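Local coordinates for uncharacterized protein YhfS (Escherichia coli, PDB 4J8L) that is of unknown function but carries a covalently attached pyridoxal phosphate and is probably an enzyme of the aminotransferase fold superfamily, at residues D155-L160 with V165-D170; A81-L86 with A137-H142; G308-Y313 with N341-G346; P317-L322 with L351-E356. All blocks are in the same frame, centred on the assembly; numbering follows the deposited sequence.

The four contacts fall into two pairs, one in each domain of the chain, and follow one another as 2, 1, 3 and 4 when ordered by their first segments. Interactions 1 and 2 have centres about 9 Å apart and share the seven-stranded mixed sheet, in which strands 137-141 and 167-170 are neighbours. Interactions 3 and 4, with centres about 13 Å apart, interleave along the chain and meet where strand 318-320 pairs with strand 337-341 in the four-stranded antiparallel sheet. Between the centres of interactions 1 and 4 lie about 37 Å. Each pair thus lies within its own domain, the first in the domain that also carries the lysine-bound pyridoxal phosphate.

Interaction 1. Residues D155-L160 with V165-D170; sequences DVLATL and VPALTD
Leu157, Leu160 and Ala167 show how two leucines one helical turn apart can close over a single small residue of a strand. The methyl of Ala167, directed at helix 153-162, receives both: Leu157 CD2 lies 3.9 Å from Ala167 CB, and Leu160 CD1, one turn on, lies 4.0 Å from the same CB. Both leucines hold CG anti to the carbonyl carbon (chi1 -65° in Leu157), and this rotation carries the branch of Leu157 down to the strand although its CB does not aim there. Farther along, the two methyls of Leu157 straddle the methyl of Thr169, with CD2 3.9 Å from Thr169 CG2, and the two side chains cross at about a right angle. One rotation (chi1 53°) puts the hydroxyl of Thr169 between the backbone N and the carbonyl carbon and leaves CG2 to face the leucine; OG1 is engaged elsewhere, with Asp171 and Ser190. Val165 N donates to Leu160 O over 2.9 Å with a nearly straight N-H...O angle of 163°, approaching from a position tilted out of the carbonyl plane. This bond ties the chain leaving the helix back to its last turn, while Leu160 CD2 rests 4.3 Å from Val165 CB. Helix and strand run almost antiparallel, their axes 9.8 Å apart at closest approach. Such a helix laid on the strand that follows it, with every touching residue buried, belongs to the beta-alpha-beta unit of strand 137-141, helix 153-162 and strand 167-170, a building block of the aminotransferase fold.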
loop_
_atom_site.group_PDB
_atom_site.type_symbol
_atom_site.label_atom_id
_atom_site.label_comp_id
_atom_site.label_asym_id
_atom_site.label_seq_id
_atom_site.Cartn_x
_atom_site.Cartn_y
_atom_site.Cartn_z
ATOM N N ASP A 155 16.099 1.568 7.450
ATOM C CA ASP A 155 17.020 1.048 8.456
ATOM C C ASP A 155 16.845 -0.451 8.668
ATOM O O ASP A 155 17.822 -1.179 8.866
ATOM C CB ASP A 155 16.874 1.809 9.775
ATOM C CG ASP A 155 17.273 3.266 9.646
ATOM O OD1 ASP A 155 17.946 3.615 8.651
ATOM O OD2 ASP A 155 16.914 4.061 10.533
ATOM N N VAL A 156 15.602 -0.914 8.620
ATOM C CA VAL A 156 15.343 -2.343 8.716
ATOM C C VAL A 156 15.938 -3.045 7.498
ATOM O O VAL A 156 16.589 -4.090 7.620
ATOM C CB VAL A 156 13.835 -2.629 8.809
ATOM C CG1 VAL A 156 13.557 -4.117 8.660
ATOM C CG2 VAL A 156 13.283 -2.106 10.133
ATOM N N LEU A 157 15.724 -2.454 6.323
ATOM C CA LEU A 157 16.264 -3.000 5.080
ATOM C C LEU A 157 17.791 -3.021 5.067
ATOM O O LEU A 157 18.391 -3.995 4.613
ATOM C CB LEU A 157 15.726 -2.232 3.867
ATOM C CG LEU A 157 14.216 -2.380 3.664
ATOM C CD1 LEU A 157 13.725 -1.440 2.570
ATOM C CD2 LEU A 157 13.852 -3.820 3.327
ATOM N N ALA A 158 18.411 -1.954 5.566
ATOM C CA ALA A 158 19.865 -1.877 5.631
ATOM C C ALA A 158 20.434 -2.993 6.503
ATOM O O ALA A 158 21.439 -3.612 6.158
ATOM C CB ALA A 158 20.309 -0.516 6.149
ATOM N N THR A 159 19.776 -3.252 7.628
ATOM C CA THR A 159 20.207 -4.310 8.529
ATOM C C THR A 159 20.157 -5.658 7.826
ATOM O O THR A 159 21.094 -6.458 7.926
ATOM C CB THR A 159 19.342 -4.361 9.804
ATOM O OG1 THR A 159 19.413 -3.098 10.477
ATOM C CG2 THR A 159 19.843 -5.453 10.749
ATOM N N LEU A 160 19.067 -5.894 7.104
ATOM C CA LEU A 160 18.866 -7.151 6.399
ATOM C C LEU A 160 19.888 -7.330 5.290
ATOM O O LEU A 160 20.441 -8.418 5.115
ATOM C CB LEU A 160 17.450 -7.211 5.828
ATOM C CG LEU A 160 16.342 -7.350 6.873
ATOM C CD1 LEU A 160 14.976 -7.089 6.245
ATOM C CD2 LEU A 160 16.391 -8.734 7.508
ATOM N N VAL A 165 20.445 -11.045 3.835
ATOM C CA VAL A 165 19.134 -11.677 3.758
ATOM C C VAL A 165 18.272 -10.938 2.739
ATOM O O VAL A 165 17.991 -9.757 2.919
ATOM C CB VAL A 165 18.426 -11.656 5.129
ATOM C CG1 VAL A 165 17.026 -12.242 5.026
ATOM C CG2 VAL A 165 19.249 -12.413 6.159
ATOM N N PRO A 166 17.869 -11.627 1.656
ATOM C CA PRO A 166 17.041 -10.991 0.623
ATOM C C PRO A 166 15.744 -10.482 1.229
ATOM O O PRO A 166 15.148 -11.179 2.056
ATOM C CB PRO A 166 16.751 -12.134 -0.350
ATOM C CG PRO A 166 17.861 -13.111 -0.136
ATOM C CD PRO A 166 18.178 -13.030 1.328
ATOM N N ALA A 167 15.313 -9.287 0.835
ATOM C CA ALA A 167 14.150 -8.674 1.456
ATOM C C ALA A 167 13.110 -8.226 0.439
ATOM O O ALA A 167 13.434 -7.599 -0.572
ATOM C CB ALA A 167 14.566 -7.502 2.332
ATOM N N LEU A 168 11.857 -8.555 0.731
ATOM C CA LEU A 168 10.726 -8.079 -0.055
ATOM C C LEU A 168 9.926 -7.098 0.781
ATOM O O LEU A 168 9.688 -7.341 1.962
ATOM C CB LEU A 168 9.835 -9.260 -0.435
ATOM C CG LEU A 168 8.533 -8.990 -1.187
ATOM C CD1 LEU A 168 8.257 -10.161 -2.106
ATOM C CD2 LEU A 168 7.349 -8.778 -0.228
ATOM N N THR A 169 9.494 -5.995 0.178
ATOM C CA THR A 169 8.596 -5.097 0.885
ATOM C C THR A 169 7.181 -5.145 0.328
ATOM O O THR A 169 6.961 -5.243 -0.882
ATOM C CB THR A 169 9.094 -3.639 0.888
ATOM O OG1 THR A 169 9.363 -3.221 -0.457
ATOM C CG2 THR A 169 10.358 -3.514 1.731
ATOM N N ASP A 170 6.230 -5.076 1.250
ATOM C CA ASP A 170 4.813 -4.932 0.957
ATOM C C ASP A 170 4.543 -3.440 1.082
ATOM O O ASP A 170 4.447 -2.908 2.182
ATOM C CB ASP A 170 4.031 -5.727 2.016
ATOM C CG ASP A 170 2.516 -5.533 1.933
ATOM O OD1 ASP A 170 2.031 -4.644 1.206
ATOM O OD2 ASP A 170 1.801 -6.274 2.636
#

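Interaction 2. Residues A81-L86 with A137-H142; sequences AGLAAL and AALVQH
The alpha/beta core of the aminotransferase-like domain is a mixed sheet packed between helices, and here helix 74-86 meets strand 137-141 near the middle of that sheet. Leu83 and Leu139 supply one of two points of touch. The end of Leu139 enters between the two methyls of Leu83: its CD1 stands 4.1 Å from Leu83 CD2, and Leu83 CD1 is equally near. The two side chains cross at about a right angle, so that one methyl fits against a fork instead of two chains lying alongside each other. The two leucines use different first torsions. In Leu83 the CG is anti to the carbonyl carbon, whereas in Leu139 it is anti to the backbone N (chi1 -179°), and in each case the branched end reaches nearer to the partner than the direction of its CB would suggest. Leu168, on the neighbouring strand 167-170, touches both Leu139 and Leu86 and extends the apolar layer. Helix 210-219 adds Val212 beside Leu86, so this end of helix 74-86 is wedged between sheet and helix. The contact is wholly apolar and modest in extent, burying 161 Å² in total. Its second point lies at the start of the strand, where the backbones come closer, with 6.5 Å between the CA atoms of Leu86 and Ala137. There two beta carbons meet directly, Leu86 CB resting 4.2 Å from Ala137 CB.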
loop_
_atom_site.group_PDB
_atom_site.type_symbol
_atom_site.label_atom_id
_atom_site.label_comp_id
_atom_site.label_asym_id
_atom_site.label_seq_id
_atom_site.Cartn_x
_atom_site.Cartn_y
_atom_site.Cartn_z
ATOM N N ALA A 81 4.183 -13.774 -5.999
ATOM C CA ALA A 81 5.208 -13.914 -7.022
ATOM C C ALA A 81 6.579 -13.536 -6.481
ATOM O O ALA A 81 7.567 -14.222 -6.754
ATOM C CB ALA A 81 4.859 -13.065 -8.243
ATOM N N GLY A 82 6.644 -12.455 -5.709
ATOM C CA GLY A 82 7.910 -12.036 -5.130
ATOM C C GLY A 82 8.475 -13.042 -4.139
ATOM O O GLY A 82 9.657 -13.395 -4.194
ATOM N N LEU A 83 7.639 -13.520 -3.223
ATOM C CA LEU A 83 8.099 -14.539 -2.279
ATOM C C LEU A 83 8.562 -15.812 -2.990
ATOM O O LEU A 83 9.590 -16.378 -2.637
ATOM C CB LEU A 83 7.014 -14.868 -1.254
ATOM C CG LEU A 83 6.743 -13.772 -0.217
ATOM C CD1 LEU A 83 5.604 -14.189 0.712
ATOM C CD2 LEU A 83 7.998 -13.450 0.585
ATOM N N ALA A 84 7.807 -16.254 -3.994
ATOM C CA ALA A 84 8.167 -17.472 -4.723
ATOM C C ALA A 84 9.502 -17.353 -5.453
ATOM O O ALA A 84 10.171 -18.358 -5.708
ATOM C CB ALA A 84 7.066 -17.857 -5.696
ATOM N N ALA A 85 9.887 -16.124 -5.779
ATOM C CA ALA A 85 11.157 -15.876 -6.446
ATOM C C ALA A 85 12.323 -15.716 -5.463
ATOM O O ALA A 85 13.487 -15.746 -5.876
ATOM C CB ALA A 85 11.042 -14.647 -7.341
ATOM N N LEU A 86 12.020 -15.561 -4.172
ATOM C CA LEU A 86 13.067 -15.374 -3.162
ATOM C C LEU A 86 13.352 -16.626 -2.348
ATOM O O LEU A 86 14.470 -16.821 -1.852
ATOM C CB LEU A 86 12.719 -14.227 -2.209
ATOM C CG LEU A 86 12.744 -12.818 -2.798
ATOM C CD1 LEU A 86 12.423 -11.787 -1.731
ATOM C CD2 LEU A 86 14.091 -12.518 -3.448
ATOM N N ALA A 137 14.899 -15.506 3.637
ATOM C CA ALA A 137 14.444 -14.227 3.120
ATOM C C ALA A 137 13.677 -13.495 4.217
ATOM O O ALA A 137 13.394 -14.068 5.280
ATOM C CB ALA A 137 13.559 -14.426 1.886
ATOM N N ALA A 138 13.354 -12.230 3.963
ATOM C CA ALA A 138 12.574 -11.430 4.900
ATOM C C ALA A 138 11.461 -10.686 4.177
ATOM O O ALA A 138 11.624 -10.270 3.035
ATOM C CB ALA A 138 13.470 -10.438 5.640
ATOM N N LEU A 139 10.330 -10.526 4.853
ATOM C CA LEU A 139 9.249 -9.697 4.347
ATOM C C LEU A 139 9.071 -8.529 5.298
ATOM O O LEU A 139 8.996 -8.708 6.513
ATOM C CB LEU A 139 7.948 -10.499 4.236
ATOM C CG LEU A 139 6.735 -9.731 3.685
ATOM C CD1 LEU A 139 5.922 -10.589 2.723
ATOM C CD2 LEU A 139 5.850 -9.243 4.823
ATOM N N VAL A 140 9.004 -7.323 4.747
ATOM C CA VAL A 140 8.824 -6.143 5.580
ATOM C C VAL A 140 7.609 -5.371 5.095
ATOM O O VAL A 140 7.522 -5.022 3.917
ATOM C CB VAL A 140 10.065 -5.219 5.547
ATOM C CG1 VAL A 140 9.918 -4.102 6.574
ATOM C CG2 VAL A 140 11.352 -6.018 5.790
ATOM N N GLN A 141 6.658 -5.118 5.991
ATOM C CA GLN A 141 5.500 -4.315 5.599
ATOM C C GLN A 141 5.826 -2.838 5.753
ATOM O O GLN A 141 6.376 -2.413 6.766
ATOM C CB GLN A 141 4.250 -4.686 6.410
ATOM C CG GLN A 141 2.999 -3.945 5.938
ATOM C CD GLN A 141 1.718 -4.495 6.516
ATOM O OE1 GLN A 141 1.602 -5.693 6.787
ATOM N NE2 GLN A 141 0.739 -3.621 6.715
ATOM N N HIS A 142 5.477 -2.055 4.734
ATOM C CA HIS A 142 5.748 -0.624 4.747
ATOM C C HIS A 142 4.784 0.119 5.688
ATOM O O HIS A 142 5.212 0.842 6.592
ATOM C CB HIS A 142 5.679 -0.066 3.317
ATOM C CG HIS A 142 6.337 1.271 3.156
ATOM N ND1 HIS A 142 6.902 1.687 1.968
ATOM C CD2 HIS A 142 6.516 2.289 4.034
ATOM C CE1 HIS A 142 7.410 2.897 2.122
ATOM N NE2 HIS A 142 7.186 3.286 3.366
#

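Interaction 3. Residues G308-Y313 with N341-G346; sequences GAESKY and NPNRSG
Glu310 OE2 is gripped by two partners: the amide of Asn341 and the hydroxyl of Ser278. Asn341 ND2 donates to Glu310 OE2 over 2.9 Å with an N-H...O angle of 150°, and OE2 receives it on its anti lone pair, the one turned away from the other carboxylate oxygen. The acceptor lies close to the amide plane of Asn341, yet carboxylate and amide planes stand 88° apart, one nearly perpendicular to the other. Glu310 reaches this position through a chain extended beyond CG. Its remaining oxygen, OE1, forms a salt bridge with Lys177, which probably favours the charged form of this buried carboxylate. The amide of Asn341 is fixed at both ends, for Asn343 N donates to Asn341 OD1 over 3.1 Å and closes an Asx turn; with CG anti to the backbone N (chi1 -173°), the amide points at the loop of Glu310. A water adds a second bridge, accepting from Glu310 N at 3.0 Å and donating to Asn343 OD1 at 2.7 Å. The ND2 of Asn343 holds Pro316 O. Beyond these residues, a type II' turn from Pro342 to Ser345 is tightened by Ser345 OG, which donates to Pro342 O at 2.7 Å in the carbonyl plane and on a lone pair, and by the backbone N of the same serine. The contact thus links two loops of the C-terminal domain: segment 308-313 lies between helix 290-299 and strand 318-320, and segment 341-346 leads from strand 337-341 into helix 347-360, while His246 and Val252 of the long helix 229-261 pack against Glu310 and Pro342.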
loop_
_atom_site.group_PDB
_atom_site.type_symbol
_atom_site.label_atom_id
_atom_site.label_comp_id
_atom_site.label_asym_id
_atom_site.label_seq_id
_atom_site.Cartn_x
_atom_site.Cartn_y
_atom_site.Cartn_z
ATOM N N GLY A 308 -11.024 -0.906 -2.981
ATOM C CA GLY A 308 -9.603 -1.139 -3.206
ATOM C C GLY A 308 -8.802 -1.516 -1.959
ATOM O O GLY A 308 -8.188 -2.580 -1.933
ATOM N N ALA A 309 -8.746 -0.651 -0.948
ATOM C CA ALA A 309 -9.341 0.684 -0.954
ATOM C C ALA A 309 -8.522 1.664 -1.787
ATOM O O ALA A 309 -7.578 1.267 -2.458
ATOM C CB ALA A 309 -9.468 1.192 0.473
ATOM N N GLU A 310 -8.910 2.940 -1.730
ATOM C CA GLU A 310 -8.223 4.003 -2.475
ATOM C C GLU A 310 -8.215 3.770 -3.989
ATOM O O GLU A 310 -7.313 4.219 -4.695
ATOM C CB GLU A 310 -6.816 4.241 -1.889
ATOM C CG GLU A 310 -6.933 4.542 -0.386
ATOM C CD GLU A 310 -5.650 4.993 0.303
ATOM O OE1 GLU A 310 -4.589 5.078 -0.342
ATOM O OE2 GLU A 310 -5.723 5.249 1.530
ATOM N N SER A 311 -9.250 3.090 -4.478
ATOM C CA SER A 311 -9.377 2.815 -5.901
ATOM C C SER A 311 -9.986 4.017 -6.609
ATOM O O SER A 311 -10.463 4.958 -5.975
ATOM C CB SER A 311 -10.274 1.597 -6.144
ATOM O OG SER A 311 -11.640 1.943 -5.981
ATOM N N LYS A 312 -9.955 3.973 -7.934
ATOM C CA LYS A 312 -10.570 5.024 -8.749
ATOM C C LYS A 312 -12.057 5.223 -8.464
ATOM O O LYS A 312 -12.619 6.273 -8.808
ATOM C CB LYS A 312 -10.388 4.696 -10.229
ATOM C CG LYS A 312 -11.088 3.416 -10.655
ATOM C CD LYS A 312 -10.647 3.003 -12.070
ATOM C CE LYS A 312 -11.096 1.582 -12.399
ATOM N NZ LYS A 312 -10.675 1.139 -13.765
ATOM N N TYR A 313 -12.707 4.225 -7.865
ATOM C CA TYR A 313 -14.133 4.304 -7.591
ATOM C C TYR A 313 -14.436 5.048 -6.302
ATOM O O TYR A 313 -15.562 5.509 -6.094
ATOM C CB TYR A 313 -14.747 2.911 -7.470
ATOM C CG TYR A 313 -14.561 2.052 -8.688
ATOM C CD1 TYR A 313 -15.220 2.345 -9.869
ATOM C CD2 TYR A 313 -13.715 0.948 -8.661
ATOM C CE1 TYR A 313 -15.059 1.564 -10.985
ATOM C CE2 TYR A 313 -13.551 0.159 -9.769
ATOM C CZ TYR A 313 -14.228 0.475 -10.933
ATOM O OH TYR A 313 -14.070 -0.295 -12.053
ATOM N N ASN A 341 -11.368 7.644 6.049
ATOM C CA ASN A 341 -10.436 7.924 4.957
ATOM C C ASN A 341 -11.127 8.942 4.064
ATOM O O ASN A 341 -12.096 8.610 3.375
ATOM C CB ASN A 341 -10.125 6.646 4.186
ATOM C CG ASN A 341 -9.021 6.836 3.149
ATOM O OD1 ASN A 341 -8.854 7.921 2.596
ATOM N ND2 ASN A 341 -8.269 5.771 2.884
ATOM N N PRO A 342 -10.650 10.191 4.089
ATOM C CA PRO A 342 -11.336 11.252 3.336
ATOM C C PRO A 342 -11.423 11.004 1.828
ATOM O O PRO A 342 -12.254 11.633 1.177
ATOM C CB PRO A 342 -10.464 12.482 3.601
ATOM C CG PRO A 342 -9.811 12.194 4.927
ATOM C CD PRO A 342 -9.516 10.721 4.869
ATOM N N ASN A 343 -10.577 10.135 1.278
ATOM C CA ASN A 343 -10.559 9.946 -0.162
ATOM C C ASN A 343 -10.451 11.298 -0.872
ATOM O O ASN A 343 -9.558 12.070 -0.547
ATOM C CB ASN A 343 -11.749 9.105 -0.639
ATOM C CG ASN A 343 -11.624 7.642 -0.218
ATOM O OD1 ASN A 343 -10.529 7.081 -0.231
ATOM N ND2 ASN A 343 -12.741 7.023 0.156
ATOM N N ARG A 344 -11.375 11.608 -1.779
ATOM C CA ARG A 344 -11.258 12.835 -2.577
ATOM C C ARG A 344 -12.016 14.024 -1.974
ATOM O O ARG A 344 -12.063 15.104 -2.588
ATOM C CB ARG A 344 -11.751 12.610 -4.015
ATOM C CG ARG A 344 -11.177 11.377 -4.710
ATOM C CD ARG A 344 -9.759 11.596 -5.255
ATOM N NE ARG A 344 -8.731 11.703 -4.210
ATOM C CZ ARG A 344 -8.278 10.688 -3.480
ATOM N NH1 ARG A 344 -7.334 10.902 -2.573
ATOM N NH2 ARG A 344 -8.771 9.467 -3.638
ATOM N N SER A 345 -12.608 13.822 -0.803
ATOM C CA SER A 345 -13.406 14.869 -0.160
ATOM C C SER A 345 -12.538 15.870 0.598
ATOM O O SER A 345 -11.349 15.640 0.830
ATOM C CB SER A 345 -14.423 14.251 0.799
ATOM O OG SER A 345 -13.782 13.727 1.942
ATOM N N GLY A 346 -13.149 16.986 0.978
ATOM C CA GLY A 346 -12.498 17.985 1.804
ATOM C C GLY A 346 -12.926 17.854 3.253
ATOM O O GLY A 346 -13.864 17.126 3.581
HETATM O O HOH W 1 -10.163 4.512 0.511
HETATM O O HOH W 2 -10.602 8.325 -5.835
#

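Interaction 4. Residues P317-L322 with L351-E356; sequences PLFYRL and LRILRE
The ring of Phe319 points from strand 318-320 at helix 347-360 and ends between two consecutive residues of that helix, Ile353 and Leu354. Both approach the ring at a slant. Phe319 CZ lies 3.9 Å from Ile353 CG2, and the adjacent CE2 is at the same distance, 3.9 Å, from Leu354 CG, so the far end of the ring is shared by two branched chains that cross it obliquely. Ile353 divides its branches between two partners. Its CG2, anti to the backbone N, takes the ring, while CG1, anti to the carbonyl carbon (chi1 -68°), carries CD1 in another direction, to 4.1 Å from Pro317 CG. Phe319 in turn keeps its CG anti to the carbonyl carbon (chi1 -79°), which sends the ring across to the helix. Ile338 and Ile340 of strand 337-341, together with Leu294 and Ala297 of helix 290-299, also touch this ring, placing it in the layer between the small antiparallel sheet and its helices. Everything that meets across the two segments is carbon, and all four touching residues are buried; the contact therefore relies on shape and on exclusion of water, without the directional preference that a polar bond would impose.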
loop_
_atom_site.group_PDB
_atom_site.type_symbol
_atom_site.label_atom_id
_atom_site.label_comp_id
_atom_site.label_asym_id
_atom_site.label_seq_id
_atom_site.Cartn_x
_atom_site.Cartn_y
_atom_site.Cartn_z
ATOM N N PRO A 317 -15.847 10.220 1.083
ATOM C CA PRO A 317 -15.026 9.723 2.192
ATOM C C PRO A 317 -15.557 8.390 2.699
ATOM O O PRO A 317 -16.774 8.165 2.688
ATOM C CB PRO A 317 -15.214 10.806 3.263
ATOM C CG PRO A 317 -16.594 11.350 2.995
ATOM C CD PRO A 317 -16.712 11.346 1.483
ATOM N N LEU A 318 -14.651 7.523 3.152
ATOM C CA LEU A 318 -15.032 6.258 3.767
ATOM C C LEU A 318 -15.136 6.458 5.279
ATOM O O LEU A 318 -14.179 6.916 5.896
ATOM C CB LEU A 318 -13.976 5.198 3.469
ATOM C CG LEU A 318 -14.030 3.845 4.190
ATOM C CD1 LEU A 318 -15.188 2.994 3.689
ATOM C CD2 LEU A 318 -12.699 3.131 3.975
ATOM N N PHE A 319 -16.300 6.139 5.845
ATOM C CA PHE A 319 -16.507 6.078 7.308
ATOM C C PHE A 319 -16.719 4.595 7.598
ATOM O O PHE A 319 -17.703 4.017 7.121
ATOM C CB PHE A 319 -17.775 6.829 7.724
ATOM C CG PHE A 319 -17.643 8.341 7.796
ATOM C CD1 PHE A 319 -17.060 9.074 6.766
ATOM C CD2 PHE A 319 -18.188 9.029 8.876
ATOM C CE1 PHE A 319 -16.993 10.468 6.841
ATOM C CE2 PHE A 319 -18.124 10.410 8.967
ATOM C CZ PHE A 319 -17.530 11.139 7.942
ATOM N N TYR A 320 -15.810 3.975 8.361
ATOM C CA TYR A 320 -15.724 2.520 8.428
ATOM C C TYR A 320 -15.429 2.054 9.848
ATOM O O TYR A 320 -14.931 2.819 10.671
ATOM C CB TYR A 320 -14.598 2.031 7.498
ATOM C CG TYR A 320 -14.665 0.576 7.080
ATOM C CD1 TYR A 320 -15.882 -0.021 6.751
ATOM C CD2 TYR A 320 -13.513 -0.194 6.986
ATOM C CE1 TYR A 320 -15.947 -1.355 6.359
ATOM C CE2 TYR A 320 -13.565 -1.526 6.599
ATOM C CZ TYR A 320 -14.786 -2.101 6.284
ATOM O OH TYR A 320 -14.850 -3.421 5.885
ATOM N N ARG A 321 -15.729 0.790 10.118
ATOM C CA ARG A 321 -15.344 0.173 11.379
ATOM C C ARG A 321 -13.821 0.103 11.547
ATOM O O ARG A 321 -13.065 0.313 10.603
ATOM C CB ARG A 321 -15.949 -1.235 11.478
ATOM C CG ARG A 321 -15.528 -2.166 10.343
ATOM C CD ARG A 321 -16.321 -3.474 10.366
ATOM N NE ARG A 321 -15.666 -4.529 9.593
ATOM C CZ ARG A 321 -16.047 -4.931 8.382
ATOM N NH1 ARG A 321 -17.090 -4.372 7.783
ATOM N NH2 ARG A 321 -15.379 -5.901 7.768
ATOM N N LEU A 322 -13.380 -0.200 12.763
ATOM C CA LEU A 322 -11.962 -0.396 13.043
ATOM C C LEU A 322 -11.469 -1.722 12.465
ATOM O O LEU A 322 -12.264 -2.612 12.160
ATOM C CB LEU A 322 -11.721 -0.368 14.556
ATOM C CG LEU A 322 -12.249 0.882 15.267
ATOM C CD1 LEU A 322 -12.078 0.774 16.774
ATOM C CD2 LEU A 322 -11.546 2.130 14.732
ATOM N N LEU A 351 -16.476 16.884 8.184
ATOM C CA LEU A 351 -16.971 17.471 9.431
ATOM C C LEU A 351 -18.493 17.600 9.403
ATOM O O LEU A 351 -19.168 17.314 10.399
ATOM C CB LEU A 351 -16.313 18.833 9.667
ATOM C CG LEU A 351 -16.401 19.523 11.018
ATOM C CD1 LEU A 351 -15.672 18.700 12.063
ATOM C CD2 LEU A 351 -15.790 20.908 10.909
ATOM N N ARG A 352 -19.030 18.020 8.261
ATOM C CA ARG A 352 -20.470 18.169 8.122
ATOM C C ARG A 352 -21.181 16.825 8.247
ATOM O O ARG A 352 -22.173 16.700 8.958
ATOM C CB ARG A 352 -20.831 18.830 6.791
ATOM C CG ARG A 352 -22.346 18.983 6.584
ATOM C CD ARG A 352 -22.689 19.597 5.222
ATOM N NE ARG A 352 -22.197 18.791 4.101
ATOM C CZ ARG A 352 -22.734 17.637 3.717
ATOM N NH1 ARG A 352 -23.778 17.134 4.371
ATOM N NH2 ARG A 352 -22.212 16.969 2.691
ATOM N N ILE A 353 -20.676 15.816 7.549
ATOM C CA ILE A 353 -21.288 14.496 7.627
ATOM C C ILE A 353 -21.219 13.973 9.061
ATOM O O ILE A 353 -22.189 13.403 9.579
ATOM C CB ILE A 353 -20.618 13.501 6.649
ATOM C CG1 ILE A 353 -20.921 13.906 5.206
ATOM C CG2 ILE A 353 -21.121 12.087 6.904
ATOM C CD1 ILE A 353 -20.123 13.091 4.186
ATOM N N LEU A 354 -20.079 14.187 9.714
ATOM C CA LEU A 354 -19.930 13.798 11.121
ATOM C C LEU A 354 -20.974 14.469 12.009
ATOM O O LEU A 354 -21.653 13.803 12.797
ATOM C CB LEU A 354 -18.540 14.165 11.632
ATOM C CG LEU A 354 -17.524 13.044 11.809
ATOM C CD1 LEU A 354 -16.254 13.600 12.422
ATOM C CD2 LEU A 354 -18.108 11.939 12.680
ATOM N N ARG A 355 -21.100 15.790 11.887
ATOM C CA ARG A 355 -22.035 16.543 12.724
ATOM C C ARG A 355 -23.491 16.178 12.462
ATOM O O ARG A 355 -24.276 16.004 13.394
ATOM C CB ARG A 355 -21.850 18.051 12.529
ATOM C CG ARG A 355 -20.606 18.619 13.183
ATOM C CD ARG A 355 -20.323 20.029 12.669
ATOM N NE ARG A 355 -19.438 20.761 13.566
ATOM C CZ ARG A 355 -18.745 21.840 13.224
ATOM N NH1 ARG A 355 -18.820 22.321 11.988
ATOM N NH2 ARG A 355 -17.972 22.439 14.121
ATOM N N GLU A 356 -23.853 16.078 11.188
ATOM C CA GLU A 356 -25.223 15.743 10.820
ATOM C C GLU A 356 -25.597 14.333 11.280
ATOM O O GLU A 356 -26.722 14.096 11.729
ATOM C CB GLU A 356 -25.426 15.892 9.314
ATOM C CG GLU A 356 -25.390 17.332 8.815
ATOM C CD GLU A 356 -25.576 17.414 7.314
ATOM O OE1 GLU A 356 -25.718 16.352 6.677
ATOM O OE2 GLU A 356 -25.597 18.536 6.774
#